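Local coordinates for putative S41 protease (Bacteroides fragilis NCTC 9343, PDB 3K50), which is of unknown function but probably hydrolyses peptide bonds as a serine peptidase of family S41, at residues S21-E26 and L344-C349; Q25-Y30 and S55-F60; W29-P34 and Y264-V269. All blocks are in the same frame, centred on the assembly; numbering follows the deposited sequence. Where two conformers were deposited one is given.

Contact 1. Residues S21-E26 and L344-C349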
loop_
_atom_site.group_PDB
_atom_site.type_symbol
_atom_site.label_atom_id
_atom_site.label_comp_id
_atom_site.label_asym_id
_atom_site.label_seq_id
_atom_site.Cartn_x
_atom_site.Cartn_y
_atom_site.Cartn_z
ATOM N N SER A 21 -4.422 -27.457 -10.149
ATOM C CA SER A 21 -5.846 -27.679 -9.966
ATOM C C SER A 21 -6.565 -26.446 -9.455
ATOM O O SER A 21 -7.515 -26.043 -10.087
ATOM C CB SER A 21 -6.096 -28.890 -9.067
ATOM O OG SER A 21 -5.440 -28.730 -7.834
ATOM N N VAL A 22 -6.125 -25.843 -8.346
ATOM C CA VAL A 22 -6.734 -24.633 -7.856
ATOM C C VAL A 22 -6.767 -23.570 -8.977
ATOM O O VAL A 22 -7.748 -22.857 -9.090
ATOM C CB VAL A 22 -6.045 -24.125 -6.574
ATOM C CG1 VAL A 22 -4.585 -23.812 -6.845
ATOM C CG2 VAL A 22 -6.789 -22.892 -6.028
HETATM N N MSE A 23 -5.742 -23.502 -9.840
HETATM C CA MSE A 23 -5.734 -22.485 -10.903
HETATM C C MSE A 23 -6.727 -22.827 -12.020
HETATM O O MSE A 23 -7.454 -21.991 -12.486
HETATM C CB MSE A 23 -4.313 -22.305 -11.511
HETATM C CG MSE A 23 -3.382 -21.479 -10.624
HETATM SE SE MSE A 23 -1.625 -21.219 -11.479
HETATM C CE MSE A 23 -2.122 -19.925 -12.875
ATOM N N ARG A 24 -6.745 -24.071 -12.458
ATOM C CA ARG A 24 -7.640 -24.424 -13.555
ATOM C C ARG A 24 -9.135 -24.218 -13.113
ATOM O O ARG A 24 -9.979 -23.924 -13.934
ATOM C CB ARG A 24 -7.285 -25.815 -14.134
ATOM C CG ARG A 24 -5.982 -25.740 -14.931
ATOM C CD ARG A 24 -5.538 -27.018 -15.646
ATOM N NE ARG A 24 -4.216 -26.906 -16.286
ATOM C CZ ARG A 24 -3.958 -26.311 -17.448
ATOM N NH1 ARG A 24 -4.909 -25.751 -18.176
ATOM N NH2 ARG A 24 -2.714 -26.284 -17.897
ATOM N N GLN A 25 -9.429 -24.303 -11.815
ATOM C CA GLN A 25 -10.783 -24.124 -11.353
ATOM C C GLN A 25 -11.102 -22.664 -11.061
ATOM O O GLN A 25 -12.168 -22.184 -11.443
ATOM C CB GLN A 25 -11.052 -24.979 -10.089
ATOM C CG GLN A 25 -12.436 -24.682 -9.379
ATOM C CD GLN A 25 -13.711 -24.814 -10.274
ATOM O OE1 GLN A 25 -14.630 -23.987 -10.180
ATOM N NE2 GLN A 25 -13.751 -25.837 -11.146
ATOM N N GLU A 26 -10.179 -21.952 -10.413
ATOM C CA GLU A 26 -10.471 -20.637 -9.847
ATOM C C GLU A 26 -9.913 -19.403 -10.540
ATOM O O GLU A 26 -10.347 -18.306 -10.243
ATOM C CB GLU A 26 -9.892 -20.579 -8.431
ATOM C CG GLU A 26 -10.287 -21.685 -7.492
ATOM C CD GLU A 26 -11.732 -21.631 -7.039
ATOM O OE1 GLU A 26 -12.410 -20.644 -7.303
ATOM O OE2 GLU A 26 -12.190 -22.591 -6.399
ATOM N N LEU A 344 -1.193 -18.989 -2.332
ATOM C CA LEU A 344 -1.337 -18.598 -3.745
ATOM C C LEU A 344 -2.331 -17.453 -3.783
ATOM O O LEU A 344 -3.505 -17.664 -3.478
ATOM C CB LEU A 344 -1.891 -19.729 -4.587
ATOM C CG LEU A 344 -2.308 -19.422 -6.052
ATOM C CD1 LEU A 344 -1.126 -18.754 -6.790
ATOM C CD2 LEU A 344 -2.753 -20.681 -6.802
ATOM N N ASN A 345 -1.834 -16.237 -4.034
ATOM C CA ASN A 345 -2.662 -15.052 -4.206
ATOM C C ASN A 345 -2.956 -15.021 -5.703
ATOM O O ASN A 345 -2.093 -14.661 -6.503
ATOM C CB ASN A 345 -1.953 -13.806 -3.721
ATOM C CG ASN A 345 -1.891 -13.734 -2.185
ATOM O OD1 ASN A 345 -0.822 -13.858 -1.571
ATOM N ND2 ASN A 345 -3.043 -13.603 -1.573
ATOM N N LEU A 346 -4.137 -15.525 -6.068
ATOM C CA LEU A 346 -4.518 -15.715 -7.471
ATOM C C LEU A 346 -5.526 -14.715 -8.034
ATOM O O LEU A 346 -6.487 -14.386 -7.358
ATOM C CB LEU A 346 -5.092 -17.109 -7.585
ATOM C CG LEU A 346 -5.504 -17.648 -8.967
ATOM C CD1 LEU A 346 -4.276 -17.911 -9.794
ATOM C CD2 LEU A 346 -6.323 -18.976 -8.734
ATOM N N VAL A 347 -5.305 -14.218 -9.252
ATOM C CA VAL A 347 -6.303 -13.366 -9.907
ATOM C C VAL A 347 -7.578 -14.197 -10.077
ATOM O O VAL A 347 -7.566 -15.241 -10.737
ATOM C CB VAL A 347 -5.837 -12.844 -11.293
ATOM C CG1 VAL A 347 -6.953 -12.082 -12.005
ATOM C CG2 VAL A 347 -4.638 -11.970 -11.155
ATOM N N VAL A 348 -8.674 -13.714 -9.505
ATOM C CA VAL A 348 -9.980 -14.377 -9.570
ATOM C C VAL A 348 -11.069 -13.553 -10.310
ATOM O O VAL A 348 -11.933 -14.132 -11.000
ATOM C CB VAL A 348 -10.485 -14.776 -8.140
ATOM C CG1 VAL A 348 -9.563 -15.871 -7.570
ATOM C CG2 VAL A 348 -10.636 -13.542 -7.230
ATOM N N CYS A 349 -11.015 -12.230 -10.243
ATOM C CA CYS A 349 -12.033 -11.420 -10.923
ATOM C C CYS A 349 -11.610 -10.074 -11.411
ATOM O O CYS A 349 -10.664 -9.481 -10.936
ATOM C CB CYS A 349 -13.251 -11.182 -10.032
ATOM S SG CYS A 349 -13.017 -10.260 -8.482
HETATM O O HOH W 1 -12.652 -16.586 -11.836
#
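Glu26 CB, at the aliphatic base of the side chain, lies 3.9 Å from Leu346 CD2. Among the residues that touch, the flat group is the Glu26 carboxylate, which Arg268 takes through a salt bridge at OE2. One turn back, in the conformer given, Val22 CG1 packs on Leu344 CD2 at 3.6 Å. These two side chains point past each other from opposing backbones. Leu344 CG, anti to the backbone N (chi1 171°), bears the CD2 that meets both Val22 and Met23. Met23, modelled as selenomethionine, sets CG 3.8 Å from Leu346 CD1. The same CG also touches Leu344 CD2, and there the two side chains cross at about a right angle. The helix 18-26 thus packs on strand 342-352 of an antiparallel sheet, nearly parallel to it, with segment axes 9.4 Å apart and 15° between them. Helix 45-52 adds Phe48, Leu49 and Ala52 around Met23. Val348 and Cys349 form a classic beta bulge opposite Ala331. At that bulge Val348 CG1 comes 3.7 Å from Glu26 O, the last carbonyl of the helical segment. A water bonds to Val348 O at 2.7 Å and lies within longer reach of Glu26 O.

Contact 2. Residues Q25-Y30 and S55-F60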
loop_
_atom_site.group_PDB
_atom_site.type_symbol
_atom_site.label_atom_id
_atom_site.label_comp_id
_atom_site.label_asym_id
_atom_site.label_seq_id
_atom_site.Cartn_x
_atom_site.Cartn_y
_atom_site.Cartn_z
ATOM N N GLN A 25 -9.429 -24.303 -11.815
ATOM C CA GLN A 25 -10.783 -24.124 -11.353
ATOM C C GLN A 25 -11.102 -22.664 -11.061
ATOM O O GLN A 25 -12.168 -22.184 -11.443
ATOM C CB GLN A 25 -11.052 -24.979 -10.089
ATOM C CG GLN A 25 -12.436 -24.682 -9.379
ATOM C CD GLN A 25 -13.711 -24.814 -10.274
ATOM O OE1 GLN A 25 -14.630 -23.987 -10.180
ATOM N NE2 GLN A 25 -13.751 -25.837 -11.146
ATOM N N GLU A 26 -10.179 -21.952 -10.413
ATOM C CA GLU A 26 -10.471 -20.637 -9.847
ATOM C C GLU A 26 -9.913 -19.403 -10.540
ATOM O O GLU A 26 -10.347 -18.306 -10.243
ATOM C CB GLU A 26 -9.892 -20.579 -8.431
ATOM C CG GLU A 26 -10.287 -21.685 -7.492
ATOM C CD GLU A 26 -11.732 -21.631 -7.039
ATOM O OE1 GLU A 26 -12.410 -20.644 -7.303
ATOM O OE2 GLU A 26 -12.190 -22.591 -6.399
ATOM N N TYR A 27 -8.936 -19.577 -11.416
ATOM C CA TYR A 27 -8.279 -18.481 -12.090
ATOM C C TYR A 27 -9.185 -17.739 -13.059
ATOM O O TYR A 27 -9.859 -18.371 -13.879
ATOM C CB TYR A 27 -7.105 -19.048 -12.895
ATOM C CG TYR A 27 -6.063 -18.092 -13.445
ATOM C CD1 TYR A 27 -5.659 -16.949 -12.741
ATOM C CD2 TYR A 27 -5.346 -18.432 -14.564
ATOM C CE1 TYR A 27 -4.643 -16.118 -13.247
ATOM C CE2 TYR A 27 -4.261 -17.624 -15.057
ATOM C CZ TYR A 27 -3.923 -16.481 -14.374
ATOM O OH TYR A 27 -2.873 -15.696 -14.802
ATOM N N LEU A 28 -9.155 -16.396 -12.997
ATOM C CA LEU A 28 -9.912 -15.562 -13.910
ATOM C C LEU A 28 -9.619 -15.974 -15.329
ATOM O O LEU A 28 -10.548 -16.147 -16.135
ATOM C CB LEU A 28 -9.578 -14.064 -13.775
ATOM C CG LEU A 28 -10.338 -13.080 -14.672
ATOM C CD1 LEU A 28 -11.859 -13.089 -14.445
ATOM C CD2 LEU A 28 -9.782 -11.680 -14.525
ATOM N N TRP A 29 -8.335 -16.163 -15.615
ATOM C CA TRP A 29 -7.867 -16.414 -16.968
ATOM C C TRP A 29 -7.499 -17.879 -17.218
ATOM O O TRP A 29 -6.538 -18.191 -17.898
ATOM C CB TRP A 29 -6.640 -15.508 -17.215
ATOM C CG TRP A 29 -6.921 -14.029 -17.237
ATOM C CD1 TRP A 29 -7.923 -13.425 -17.936
ATOM C CD2 TRP A 29 -6.180 -12.945 -16.616
ATOM N NE1 TRP A 29 -7.896 -12.091 -17.742
ATOM C CE2 TRP A 29 -6.842 -11.755 -16.950
ATOM C CE3 TRP A 29 -5.087 -12.875 -15.771
ATOM C CZ2 TRP A 29 -6.409 -10.506 -16.526
ATOM C CZ3 TRP A 29 -4.650 -11.637 -15.335
ATOM C CH2 TRP A 29 -5.303 -10.467 -15.707
ATOM N N TYR A 30 -8.261 -18.799 -16.674
ATOM C CA TYR A 30 -7.911 -20.204 -16.819
ATOM C C TYR A 30 -7.838 -20.602 -18.303
ATOM O O TYR A 30 -7.070 -21.448 -18.681
ATOM C CB TYR A 30 -8.901 -21.100 -16.047
ATOM C CG TYR A 30 -10.249 -21.296 -16.705
ATOM C CD1 TYR A 30 -11.296 -20.429 -16.471
ATOM C CD2 TYR A 30 -10.465 -22.357 -17.590
ATOM C CE1 TYR A 30 -12.517 -20.594 -17.130
ATOM C CE2 TYR A 30 -11.689 -22.536 -18.237
ATOM C CZ TYR A 30 -12.708 -21.678 -17.999
ATOM O OH TYR A 30 -13.916 -21.861 -18.648
ATOM N N SER A 55 -0.473 -14.504 -20.061
ATOM C CA SER A 55 0.460 -13.406 -20.353
ATOM C C SER A 55 -0.011 -12.066 -19.832
ATOM O O SER A 55 0.810 -11.194 -19.621
ATOM C CB SER A 55 0.725 -13.295 -21.832
ATOM O OG SER A 55 1.246 -14.513 -22.308
HETATM N N MSE A 56 -1.322 -11.933 -19.595
HETATM C CA MSE A 56 -1.888 -10.680 -19.054
HETATM C C MSE A 56 -1.527 -10.505 -17.601
HETATM O O MSE A 56 -1.593 -9.402 -17.086
HETATM C CB MSE A 56 -3.401 -10.655 -19.179
HETATM C CG MSE A 56 -3.955 -10.702 -20.632
HETATM SE SE MSE A 56 -4.161 -12.451 -21.328
HETATM C CE MSE A 56 -5.742 -13.177 -20.249
ATOM N N ASP A 57 -1.102 -11.591 -16.950
ATOM C CA ASP A 57 -0.806 -11.578 -15.499
ATOM C C ASP A 57 0.607 -11.073 -15.238
ATOM O O ASP A 57 1.499 -11.864 -15.041
ATOM C CB ASP A 57 -0.987 -12.993 -14.954
ATOM C CG ASP A 57 -1.253 -13.032 -13.466
ATOM O OD1 ASP A 57 -0.681 -12.205 -12.706
ATOM O OD2 ASP A 57 -2.029 -13.925 -13.076
ATOM N N ASN A 58 0.750 -9.743 -15.205
ATOM C CA ASN A 58 2.013 -9.038 -15.008
ATOM C C ASN A 58 2.379 -8.971 -13.527
ATOM O O ASN A 58 2.401 -7.900 -12.908
ATOM C CB ASN A 58 1.918 -7.627 -15.603
ATOM C CG ASN A 58 3.261 -6.894 -15.619
ATOM O OD1 ASN A 58 4.307 -7.501 -15.803
ATOM N ND2 ASN A 58 3.226 -5.585 -15.419
ATOM N N GLY A 59 2.638 -10.127 -12.933
ATOM C CA GLY A 59 2.960 -10.143 -11.525
ATOM C C GLY A 59 1.791 -9.881 -10.612
ATOM O O GLY A 59 1.994 -9.571 -9.423
ATOM N N PHE A 60 0.568 -10.059 -11.108
ATOM C CA PHE A 60 -0.586 -9.870 -10.234
ATOM C C PHE A 60 -0.712 -11.079 -9.282
ATOM O O PHE A 60 -0.701 -10.950 -8.050
ATOM C CB PHE A 60 -1.852 -9.614 -11.019
ATOM C CG PHE A 60 -1.730 -8.556 -12.084
ATOM C CD1 PHE A 60 -0.959 -7.417 -11.890
ATOM C CD2 PHE A 60 -2.444 -8.675 -13.249
ATOM C CE1 PHE A 60 -0.863 -6.471 -12.875
ATOM C CE2 PHE A 60 -2.366 -7.711 -14.240
ATOM C CZ PHE A 60 -1.596 -6.603 -14.045
#
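The type I turn from Tyr27 to Tyr30, which follows helix 18-26, sets Tyr27 and Trp29 against Met56, Asp57 and Phe60. These three lie in the loop between helix 45-52 and strand 62-65, and both pieces belong to the S41 N-terminal domain. Asp57 and Asn58 are each the centre of an inverse gamma turn. Tyr27 extends with CG anti to the backbone N (chi1 -166°), and its OH donates to Asp57 OD2 over 2.6 Å. The acceptor uses its anti lone pair, and ring and carboxylate are nearly coplanar, 27° apart. The bond lies in a largely buried spot and both atoms have second partners. Ala54 N bonds to the hydroxyl, and Ser61 OG to Asp57 OD2. The Trp29 indole is layered between two side chains. Leu28 CD2 lies over one face and the selenomethionine Met56 over the other, a Met-aromatic contact with SE 5.0 Å from the centroid of the five-membered ring. The Met56 methyl is modelled too close to the indole, so its exact height is doubtful. Met56 CB is 4.0 Å from Trp29 CH2. Trp29 CZ3 reaches Asp57 CA at 3.8 Å. At the far rim Trp29 CH2 and Phe60 CD2 meet edge to edge, 4.2 Å apart. Asp57 OD1 turns back into its own loop and takes a weak bond from Phe60 N, 3.0 Å long.

Contact 3. Residues W29-P34 and Y264-V269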
loop_
_atom_site.group_PDB
_atom_site.type_symbol
_atom_site.label_atom_id
_atom_site.label_comp_id
_atom_site.label_asym_id
_atom_site.label_seq_id
_atom_site.Cartn_x
_atom_site.Cartn_y
_atom_site.Cartn_z
ATOM N N TRP A 29 -8.335 -16.163 -15.615
ATOM C CA TRP A 29 -7.867 -16.414 -16.968
ATOM C C TRP A 29 -7.499 -17.879 -17.218
ATOM O O TRP A 29 -6.538 -18.191 -17.898
ATOM C CB TRP A 29 -6.640 -15.508 -17.215
ATOM C CG TRP A 29 -6.921 -14.029 -17.237
ATOM C CD1 TRP A 29 -7.923 -13.425 -17.936
ATOM C CD2 TRP A 29 -6.180 -12.945 -16.616
ATOM N NE1 TRP A 29 -7.896 -12.091 -17.742
ATOM C CE2 TRP A 29 -6.842 -11.755 -16.950
ATOM C CE3 TRP A 29 -5.087 -12.875 -15.771
ATOM C CZ2 TRP A 29 -6.409 -10.506 -16.526
ATOM C CZ3 TRP A 29 -4.650 -11.637 -15.335
ATOM C CH2 TRP A 29 -5.303 -10.467 -15.707
ATOM N N TYR A 30 -8.261 -18.799 -16.674
ATOM C CA TYR A 30 -7.911 -20.204 -16.819
ATOM C C TYR A 30 -7.838 -20.602 -18.303
ATOM O O TYR A 30 -7.070 -21.448 -18.681
ATOM C CB TYR A 30 -8.901 -21.100 -16.047
ATOM C CG TYR A 30 -10.249 -21.296 -16.705
ATOM C CD1 TYR A 30 -11.296 -20.429 -16.471
ATOM C CD2 TYR A 30 -10.465 -22.357 -17.590
ATOM C CE1 TYR A 30 -12.517 -20.594 -17.130
ATOM C CE2 TYR A 30 -11.689 -22.536 -18.237
ATOM C CZ TYR A 30 -12.708 -21.678 -17.999
ATOM O OH TYR A 30 -13.916 -21.861 -18.648
ATOM N N ARG A 31 -8.660 -20.011 -19.149
ATOM C CA ARG A 31 -8.662 -20.396 -20.550
ATOM C C ARG A 31 -7.384 -20.030 -21.311
ATOM O O ARG A 31 -7.142 -20.542 -22.412
ATOM C CB ARG A 31 -9.839 -19.725 -21.257
ATOM C CG ARG A 31 -11.218 -20.279 -20.919
ATOM C CD ARG A 31 -12.249 -19.504 -21.747
ATOM N NE ARG A 31 -13.579 -20.033 -21.537
ATOM C CZ ARG A 31 -14.069 -21.118 -22.133
ATOM N NH1 ARG A 31 -13.338 -21.804 -22.987
ATOM N NH2 ARG A 31 -15.294 -21.538 -21.855
ATOM N N ASP A 32 -6.624 -19.101 -20.740
ATOM C CA ASP A 32 -5.416 -18.560 -21.338
ATOM C C ASP A 32 -4.149 -19.105 -20.672
ATOM O O ASP A 32 -3.057 -18.621 -20.927
ATOM C CB ASP A 32 -5.474 -17.028 -21.270
ATOM C CG ASP A 32 -6.552 -16.465 -22.147
ATOM O OD1 ASP A 32 -6.501 -16.711 -23.366
ATOM O OD2 ASP A 32 -7.451 -15.788 -21.617
HETATM N N MSE A 33 -4.289 -20.127 -19.844
HETATM C CA MSE A 33 -3.120 -20.795 -19.341
HETATM C C MSE A 33 -2.523 -21.647 -20.443
HETATM O O MSE A 33 -3.236 -22.087 -21.340
HETATM C CB MSE A 33 -3.443 -21.737 -18.164
HETATM C CG MSE A 33 -3.895 -21.027 -16.897
HETATM SE SE MSE A 33 -4.677 -22.223 -15.572
HETATM C CE MSE A 33 -3.072 -23.331 -15.214
ATOM N N PRO A 34 -1.192 -21.808 -20.445
ATOM C CA PRO A 34 -0.505 -22.808 -21.325
ATOM C C PRO A 34 -1.104 -24.189 -21.213
ATOM O O PRO A 34 -1.747 -24.496 -20.214
ATOM C CB PRO A 34 0.917 -22.834 -20.774
ATOM C CG PRO A 34 1.126 -21.409 -20.256
ATOM C CD PRO A 34 -0.244 -20.902 -19.779
ATOM N N TYR A 264 -16.150 -12.682 -12.292
ATOM C CA TYR A 264 -15.286 -13.862 -12.303
ATOM C C TYR A 264 -15.324 -14.552 -13.683
ATOM O O TYR A 264 -15.978 -14.059 -14.600
ATOM C CB TYR A 264 -15.738 -14.803 -11.185
ATOM C CG TYR A 264 -15.442 -14.252 -9.804
ATOM C CD1 TYR A 264 -16.225 -13.247 -9.248
ATOM C CD2 TYR A 264 -14.431 -14.781 -9.031
ATOM C CE1 TYR A 264 -15.982 -12.737 -7.984
ATOM C CE2 TYR A 264 -14.175 -14.257 -7.742
ATOM C CZ TYR A 264 -14.956 -13.240 -7.244
ATOM O OH TYR A 264 -14.712 -12.728 -5.987
ATOM N N SER A 265 -14.667 -15.703 -13.822
ATOM C CA SER A 265 -14.608 -16.432 -15.108
ATOM C C SER A 265 -15.941 -17.132 -15.333
ATOM O O SER A 265 -16.766 -17.156 -14.436
ATOM C CB SER A 265 -13.530 -17.503 -15.076
ATOM O OG SER A 265 -13.979 -18.640 -14.278
ATOM N N ASP A 266 -16.133 -17.734 -16.500
ATOM C CA ASP A 266 -17.376 -18.469 -16.778
ATOM C C ASP A 266 -17.595 -19.708 -15.913
ATOM O O ASP A 266 -18.650 -20.261 -15.956
ATOM C CB ASP A 266 -17.566 -18.770 -18.260
ATOM C CG ASP A 266 -16.420 -19.570 -18.906
ATOM O OD1 ASP A 266 -15.652 -20.261 -18.224
ATOM O OD2 ASP A 266 -16.332 -19.486 -20.156
ATOM N N LYS A 267 -16.618 -20.125 -15.127
ATOM C CA LYS A 267 -16.776 -21.222 -14.210
ATOM C C LYS A 267 -17.174 -20.735 -12.821
ATOM O O LYS A 267 -17.437 -21.567 -11.968
ATOM C CB LYS A 267 -15.442 -21.987 -13.997
ATOM C CG LYS A 267 -14.994 -22.944 -15.111
ATOM C CD LYS A 267 -13.584 -23.390 -14.835
ATOM C CE LYS A 267 -13.240 -24.671 -15.559
ATOM N NZ LYS A 267 -11.808 -24.996 -15.408
ATOM N N ARG A 268 -17.070 -19.427 -12.551
ATOM C CA ARG A 268 -17.312 -18.903 -11.206
ATOM C C ARG A 268 -18.291 -17.715 -11.160
ATOM O O ARG A 268 -18.147 -16.769 -10.382
ATOM C CB ARG A 268 -15.960 -18.575 -10.544
ATOM C CG ARG A 268 -15.117 -19.805 -10.106
ATOM C CD ARG A 268 -15.763 -20.523 -8.884
ATOM N NE ARG A 268 -15.076 -21.751 -8.444
ATOM C CZ ARG A 268 -15.504 -22.555 -7.456
ATOM N NH1 ARG A 268 -16.618 -22.297 -6.772
ATOM N NH2 ARG A 268 -14.817 -23.636 -7.132
ATOM N N VAL A 269 -19.336 -17.817 -11.990
ATOM C CA VAL A 269 -20.442 -16.820 -12.078
ATOM C C VAL A 269 -21.130 -16.610 -10.729
ATOM O O VAL A 269 -21.481 -15.480 -10.368
ATOM C CB VAL A 269 -21.545 -17.192 -13.152
ATOM C CG1 VAL A 269 -22.336 -18.495 -12.804
ATOM C CG2 VAL A 269 -22.519 -16.052 -13.324
#
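Lys267 crosses one face of the Tyr30 ring, coming from the loop that joins strands 258-263 and 273-276 of a beta hairpin. This loop holds a type I turn from Ser265 to Arg268. It also holds an ST turn, in which Lys267 N donates to Ser265 OG over 3.1 Å. Lys267 CB points toward the other segment, and CG stands anti to the carbonyl carbon (chi1 -77°). From there the chain runs extended across the ring. CG is 3.9 Å from Tyr30 CZ. CD lies over the face, 3.7 Å from the same CZ, as a CH-pi contact. CE is 3.8 Å from Tyr30 CE2. NZ ends above the ring, 4.0 Å from its centroid and 27° off the normal, a cation-pi contact. The ammonium also bonds to the carbonyl O of Arg24, so the ring is not its sole partner. Arg31 CG lies over the opposite face, toward the rim, and Ser265 CB lies at the ring edge. Tyr30 OH donates to Asp266 OD1 in a very short modelled bond of 2.4 Å, whose exact length is doubtful. The other carboxylate oxygen, Asp266 OD2, is gripped side-on by Arg31 in a salt bridge at the surface. Guanidinium and carboxylate planes stand 81° apart. Both nitrogens reach that one oxygen on its syn side, from opposite faces of the carboxylate plane. Arg31 NH2 comes to 2.9 Å of Asp266 OD2, and Arg31 NE donates to the same OD2 from 3.1 Å.

Contacts 1 and 2 are largely buried, while contact 3 lies at the surface. All three use helix 18-26 or the chain just after it. Contact 1 is mainly apolar helix-on-sheet packing. Contact 2 combines one indole face, ring edges and one buried tyrosine-carboxylate bond. Contact 3 relies on charges, with a salt bridge and a cation-pi pair. Contacts 1 and 3 each join the N-terminal domain to the peptidase family region, whereas contact 2 stays within the N-terminal domain. Their centres are about 7 to 9 Å apart. Leu28 N probably bonds to Val347 O, tying the turn of contact 2 to the strand of contact 1. In the conformer given, the Glu26-Arg268 salt bridge connects contacts 1 and 3.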